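Local atomic coordinates of AvtR (Acidianus filamentous virus 6, PDB entry 4HV0), a protein that acts as a transcriptional regulator of a hyperthermophilic archaeal virus, probably by binding DNA through ribbon-helix-helix motifs. Residues 24-29 against 65-69; 3-9 against 88-93. One frame throughout, in Å; residues are numbered along the deposited sequence.

Contact 1. Residues 24-29 against 65-69; sequences VPAVIR and INCKL
Two strand-helix-helix units follow each other in this chain, an order that suggests a single-chain counterpart of the ribbon-helix-helix dimer. Here the first turns of the second helix of one unit, residues 24-29, pack against the last residue of strand 60-65 and the loop that follows it, residues 65-69. The helix is regular, with Ile28 N to Val24 O at 3.1 Å and Arg29 N to Pro25 O at 2.9 Å. Opposite it, Ile65 is still extended (phi/psi -112/127), Asn66 (-78/73) centres an inverse gamma turn with a weak Cys67 N to Ile65 O bond of 2.9 Å, and the chain then runs on extended through Leu69. In register, Pro25 CA and Cys67 CA are 5.3 Å apart.

The two segments bury 358 Å², and most of the contacts are between apolar atoms. Ile65, chi1 m and chi2 t, directs CD1 to 3.8 Å from Val24 CG1 and 3.6 Å from Ile28 CD1, while its CG2 lies 4.1 Å from Pro25 CG. Pro25 CG also touches Asn66 O at 4.0 Å. Val24 and Ile28 also rest on Leu13 of helix 7-19, so Ile65 reaches the core between the helices of the first unit. Cys67 (chi1 t) places SG 3.5 Å from Ile28 CG2 and 4.1 Å from Arg29 CG; that same CG is 3.7 Å from Leu69 CD2.

The polar part is slight. Arg29, chi1 to chi3 m, t, m, bends its guanidinium obliquely to the loop, where NH1 gives a weak 3.4 Å hydrogen bond to Lys68 O, an oxygen less surely placed.

Contact 2. Residues 3-9 against 88-93; sequences VTVEEEV and LNRFLK
Glu6 and Lys93 form a salt bridge, OE2 to NZ 2.7 Å, and the same OE2 accepts a 3.1 Å hydrogen bond from Asn89 ND2. Asn89, chi1 t, uses both atoms of its carboxamide: OD1 accepts from Glu6 N at 2.8 Å, so one amide grips both main chain and side chain of the residue at the N-cap position of helix 7-19. Farther back along the strand, a water bridges Thr4 O (3.3 Å) and Asn89 N (2.9 Å).

Strand 3-6 crosses helix 88-93 at -48°, axes 8.0 Å apart, with CA pairs Val3-Leu88 7.6 Å, Val5-Asn89 5.2 Å and Val9-Lys93 6.1 Å. Beneath the polar cluster, Val3 CG1 meets Leu88 CD2 at 3.5 Å, Val5 CG1 lies 4.2 Å from Leu92 CD1, and Val9 CG1 is 4.0 Å from Leu92 CB. A strand and its following helix packed under the last helix of the partner unit fit the interlocked ribbon-helix-helix fold.

In the fold
Contacts 1 and 2 look like counterparts: each sets the second helix of one strand-helix-helix unit against the ribbon strand, or the chain just beyond it, of the other. Their centres are 12 Å apart, and the antiparallel pairing of strands 3-6 and 60-65 joins them through Ile65 N to Val3 O at 2.8 Å, a probable hydrogen bond. Side chains meet too, with Cys67 CB 3.8 Å from Val3 CG2 and Ile65 CD1 3.9 Å from Val5 CG2, so the two contacts pack directly on each other. Ribbon-helix-helix proteins read DNA with such a two-stranded ribbon, and the 3-6 and 60-65 pair is probably its equivalent here; the model holds no DNA.

Contact 1. Residues 24-29 against 65-69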
loop_
_atom_site.group_PDB
_atom_site.type_symbol
_atom_site.label_atom_id
_atom_site.label_comp_id
_atom_site.label_asym_id
_atom_site.label_seq_id
_atom_site.Cartn_x
_atom_site.Cartn_y
_atom_site.Cartn_z
ATOM N N VAL A 24 -1.719 -7.836 5.028
ATOM C CA VAL A 24 -1.862 -6.481 4.508
ATOM C C VAL A 24 -0.844 -6.208 3.385
ATOM O O VAL A 24 -1.202 -5.598 2.372
ATOM C CB VAL A 24 -1.799 -5.440 5.651
ATOM C CG1 VAL A 24 -1.689 -4.009 5.139
ATOM C CG2 VAL A 24 -3.068 -5.549 6.485
ATOM N N PRO A 25 0.403 -6.683 3.518
ATOM C CA PRO A 25 1.312 -6.546 2.378
ATOM C C PRO A 25 0.911 -7.313 1.109
ATOM O O PRO A 25 1.248 -6.887 0.006
ATOM C CB PRO A 25 2.633 -7.092 2.918
ATOM C CG PRO A 25 2.573 -6.828 4.369
ATOM C CD PRO A 25 1.134 -7.084 4.727
ATOM N N ALA A 26 0.238 -8.443 1.254
ATOM C CA ALA A 26 -0.241 -9.178 0.081
ATOM C C ALA A 26 -1.272 -8.340 -0.666
ATOM O O ALA A 26 -1.297 -8.281 -1.898
ATOM C CB ALA A 26 -0.823 -10.538 0.485
ATOM N N VAL A 27 -2.126 -7.679 0.084
ATOM C CA VAL A 27 -3.161 -6.831 -0.498
ATOM C C VAL A 27 -2.490 -5.630 -1.250
ATOM O O VAL A 27 -2.804 -5.363 -2.414
ATOM C CB VAL A 27 -4.151 -6.424 0.632
ATOM C CG1 VAL A 27 -5.182 -5.400 0.192
ATOM C CG2 VAL A 27 -4.844 -7.656 1.176
ATOM N N ILE A 28 -1.538 -4.950 -0.611
ATOM C CA ILE A 28 -0.802 -3.866 -1.280
ATOM C C ILE A 28 -0.136 -4.368 -2.553
ATOM O O ILE A 28 -0.308 -3.746 -3.598
ATOM C CB ILE A 28 0.269 -3.251 -0.373
ATOM C CG1 ILE A 28 -0.383 -2.437 0.723
ATOM C CG2 ILE A 28 1.265 -2.406 -1.146
ATOM C CD1 ILE A 28 0.611 -2.171 1.837
ATOM N N ARG A 29 0.574 -5.504 -2.489
ATOM C CA ARG A 29 1.163 -6.107 -3.693
ATOM C C ARG A 29 0.141 -6.387 -4.780
ATOM O O ARG A 29 0.398 -6.096 -5.945
ATOM C CB ARG A 29 1.951 -7.359 -3.410
ATOM C CG ARG A 29 3.349 -7.048 -2.928
ATOM C CD ARG A 29 4.281 -8.244 -3.071
ATOM N NE ARG A 29 3.858 -9.345 -2.217
ATOM C CZ ARG A 29 4.074 -9.420 -0.900
ATOM N NH1 ARG A 29 4.726 -8.455 -0.245
ATOM N NH2 ARG A 29 3.623 -10.475 -0.227
ATOM N N ILE A 65 4.332 0.022 6.786
ATOM C CA ILE A 65 4.097 -1.323 6.251
ATOM C C ILE A 65 5.306 -1.844 5.490
ATOM O O ILE A 65 5.801 -1.194 4.569
ATOM C CB ILE A 65 2.890 -1.351 5.309
ATOM C CG1 ILE A 65 1.595 -1.059 6.056
ATOM C CG2 ILE A 65 2.742 -2.731 4.690
ATOM C CD1 ILE A 65 0.403 -0.877 5.147
ATOM N N ASN A 66 5.756 -3.041 5.866
ATOM C CA ASN A 66 6.879 -3.699 5.199
ATOM C C ASN A 66 6.439 -4.330 3.888
ATOM O O ASN A 66 6.293 -5.543 3.771
ATOM C CB ASN A 66 7.549 -4.741 6.111
ATOM C CG ASN A 66 8.953 -4.332 6.531
ATOM O OD1 ASN A 66 9.449 -3.275 6.149
ATOM N ND2 ASN A 66 9.602 -5.175 7.316
ATOM N N CYS A 67 6.190 -3.485 2.903
ATOM C CA CYS A 67 5.915 -3.980 1.584
ATOM C C CYS A 67 7.255 -4.157 0.913
ATOM O O CYS A 67 8.028 -3.201 0.824
ATOM C CB CYS A 67 5.048 -3.014 0.805
ATOM S SG CYS A 67 4.408 -3.820 -0.657
ATOM N N LYS A 68 7.545 -5.398 0.520
ATOM C CA LYS A 68 8.736 -5.760 -0.237
ATOM C C LYS A 68 8.315 -6.332 -1.595
ATOM O O LYS A 68 7.579 -7.304 -1.644
ATOM C CB LYS A 68 9.539 -6.828 0.510
ATOM C CG LYS A 68 10.005 -6.424 1.889
ATOM C CD LYS A 68 11.092 -7.350 2.417
ATOM C CE LYS A 68 11.537 -6.943 3.809
ATOM N NZ LYS A 68 12.536 -7.894 4.366
ATOM N N LEU A 69 8.775 -5.690 -2.665
ATOM C CA LEU A 69 8.634 -6.098 -4.058
ATOM C C LEU A 69 10.027 -6.383 -4.615
ATOM O O LEU A 69 11.028 -6.001 -4.019
ATOM C CB LEU A 69 8.040 -4.928 -4.859
ATOM C CG LEU A 69 6.561 -4.539 -4.792
ATOM C CD1 LEU A 69 6.344 -3.206 -5.492
ATOM C CD2 LEU A 69 5.688 -5.598 -5.444
#

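Contact 2. Residues 3-9 against 88-93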
loop_
_atom_site.group_PDB
_atom_site.type_symbol
_atom_site.label_atom_id
_atom_site.label_comp_id
_atom_site.label_asym_id
_atom_site.label_seq_id
_atom_site.Cartn_x
_atom_site.Cartn_y
_atom_site.Cartn_z
ATOM N N VAL A 3 6.183 1.240 3.063
ATOM C CA VAL A 3 5.162 2.251 2.811
ATOM C C VAL A 3 4.675 2.883 4.136
ATOM O O VAL A 3 4.707 2.251 5.196
ATOM C CB VAL A 3 3.965 1.577 2.113
ATOM C CG1 VAL A 3 2.929 2.608 1.688
ATOM C CG2 VAL A 3 4.427 0.728 0.943
ATOM N N THR A 4 4.230 4.132 4.095
ATOM C CA THR A 4 3.555 4.737 5.252
ATOM C C THR A 4 2.162 5.199 4.893
ATOM O O THR A 4 1.999 5.985 3.971
ATOM C CB THR A 4 4.305 5.938 5.792
ATOM O OG1 THR A 4 5.702 5.612 5.909
ATOM C CG2 THR A 4 3.737 6.283 7.135
ATOM N N VAL A 5 1.154 4.713 5.614
ATOM C CA VAL A 5 -0.229 5.089 5.338
ATOM C C VAL A 5 -0.976 5.663 6.537
ATOM O O VAL A 5 -0.684 5.341 7.662
ATOM C CB VAL A 5 -0.995 3.885 4.705
ATOM C CG1 VAL A 5 -0.309 3.473 3.409
ATOM C CG2 VAL A 5 -1.036 2.662 5.641
ATOM N N GLU A 6 -2.010 6.454 6.267
ATOM C CA GLU A 6 -2.946 6.917 7.274
ATOM C C GLU A 6 -3.794 5.768 7.829
ATOM O O GLU A 6 -3.995 4.737 7.179
ATOM C CB GLU A 6 -3.959 7.820 6.619
ATOM C CG GLU A 6 -3.522 9.166 6.124
ATOM C CD GLU A 6 -4.641 9.814 5.300
ATOM O OE1 GLU A 6 -5.818 9.465 5.532
ATOM O OE2 GLU A 6 -4.345 10.670 4.429
ATOM N N GLU A 7 -4.391 5.983 8.993
ATOM C CA GLU A 7 -5.168 4.940 9.673
ATOM C C GLU A 7 -6.379 4.451 8.857
ATOM O O GLU A 7 -6.617 3.249 8.746
ATOM C CB GLU A 7 -5.609 5.470 11.032
ATOM C CG GLU A 7 -6.280 4.460 11.937
ATOM C CD GLU A 7 -6.434 4.985 13.348
ATOM O OE1 GLU A 7 -6.319 6.222 13.542
ATOM O OE2 GLU A 7 -6.654 4.158 14.259
ATOM N N GLU A 8 -7.142 5.372 8.287
ATOM C CA GLU A 8 -8.274 4.981 7.454
ATOM C C GLU A 8 -7.865 4.002 6.327
ATOM O O GLU A 8 -8.547 2.988 6.072
ATOM C CB GLU A 8 -8.965 6.208 6.883
ATOM C CG GLU A 8 -10.246 5.862 6.158
ATOM C CD GLU A 8 -11.031 7.084 5.705
ATOM O OE1 GLU A 8 -10.525 8.225 5.842
ATOM O OE2 GLU A 8 -12.163 6.889 5.193
ATOM N N VAL A 9 -6.737 4.277 5.689
ATOM C CA VAL A 9 -6.251 3.419 4.635
ATOM C C VAL A 9 -5.857 2.053 5.190
ATOM O O VAL A 9 -6.172 1.003 4.590
ATOM C CB VAL A 9 -5.069 4.063 3.866
ATOM C CG1 VAL A 9 -4.417 3.053 2.931
ATOM C CG2 VAL A 9 -5.544 5.264 3.078
ATOM N N LEU A 88 1.831 7.179 -2.485
ATOM C CA LEU A 88 1.152 5.937 -2.501
ATOM C C LEU A 88 -0.094 6.038 -1.611
ATOM O O LEU A 88 -1.172 5.494 -1.953
ATOM C CB LEU A 88 2.073 4.855 -1.998
ATOM C CG LEU A 88 1.418 3.483 -1.992
ATOM C CD1 LEU A 88 0.684 3.167 -3.260
ATOM C CD2 LEU A 88 2.580 2.548 -1.779
ATOM N N ASN A 89 0.050 6.711 -0.472
ATOM C CA ASN A 89 -1.061 6.807 0.489
ATOM C C ASN A 89 -2.228 7.495 -0.150
ATOM O O ASN A 89 -3.339 7.057 -0.020
ATOM C CB ASN A 89 -0.693 7.594 1.760
ATOM C CG ASN A 89 -1.888 7.774 2.726
ATOM O OD1 ASN A 89 -2.252 6.860 3.459
ATOM N ND2 ASN A 89 -2.474 8.935 2.736
ATOM N N ARG A 90 -1.974 8.608 -0.825
ATOM C CA ARG A 90 -3.056 9.325 -1.436
ATOM C C ARG A 90 -3.687 8.488 -2.586
ATOM O O ARG A 90 -4.897 8.503 -2.744
ATOM C CB ARG A 90 -2.600 10.662 -1.979
ATOM C CG ARG A 90 -3.761 11.552 -2.446
ATOM C CD ARG A 90 -3.184 12.816 -3.027
ATOM N NE ARG A 90 -3.483 12.887 -4.458
ATOM C CZ ARG A 90 -2.671 13.327 -5.408
ATOM N NH1 ARG A 90 -1.471 13.767 -5.128
ATOM N NH2 ARG A 90 -3.076 13.331 -6.651
ATOM N N PHE A 91 -2.866 7.757 -3.338
ATOM C CA PHE A 91 -3.371 6.891 -4.381
ATOM C C PHE A 91 -4.312 5.828 -3.798
ATOM O O PHE A 91 -5.433 5.697 -4.238
ATOM C CB PHE A 91 -2.172 6.270 -5.094
ATOM C CG PHE A 91 -2.498 5.201 -6.068
ATOM C CD1 PHE A 91 -2.747 5.504 -7.382
ATOM C CD2 PHE A 91 -2.425 3.878 -5.692
ATOM C CE1 PHE A 91 -3.005 4.497 -8.292
ATOM C CE2 PHE A 91 -2.661 2.861 -6.596
ATOM C CZ PHE A 91 -2.957 3.168 -7.894
ATOM N N LEU A 92 -3.874 5.129 -2.762
ATOM C CA LEU A 92 -4.741 4.156 -2.090
ATOM C C LEU A 92 -5.986 4.807 -1.476
ATOM O O LEU A 92 -7.064 4.236 -1.510
ATOM C CB LEU A 92 -3.988 3.425 -0.987
ATOM C CG LEU A 92 -2.805 2.582 -1.412
ATOM C CD1 LEU A 92 -1.962 2.256 -0.202
ATOM C CD2 LEU A 92 -3.317 1.305 -2.071
ATOM N N LYS A 93 -5.846 6.020 -0.959
ATOM C CA LYS A 93 -6.985 6.745 -0.380
ATOM C C LYS A 93 -8.047 7.083 -1.427
ATOM O O LYS A 93 -9.232 6.981 -1.167
ATOM C CB LYS A 93 -6.484 8.026 0.301
ATOM C CG LYS A 93 -7.396 8.646 1.333
ATOM C CD LYS A 93 -6.649 9.678 2.196
ATOM C CE LYS A 93 -6.022 10.853 1.406
ATOM N NZ LYS A 93 -5.247 11.882 2.178
HETATM O O HOH W 1 2.476 7.193 0.964
#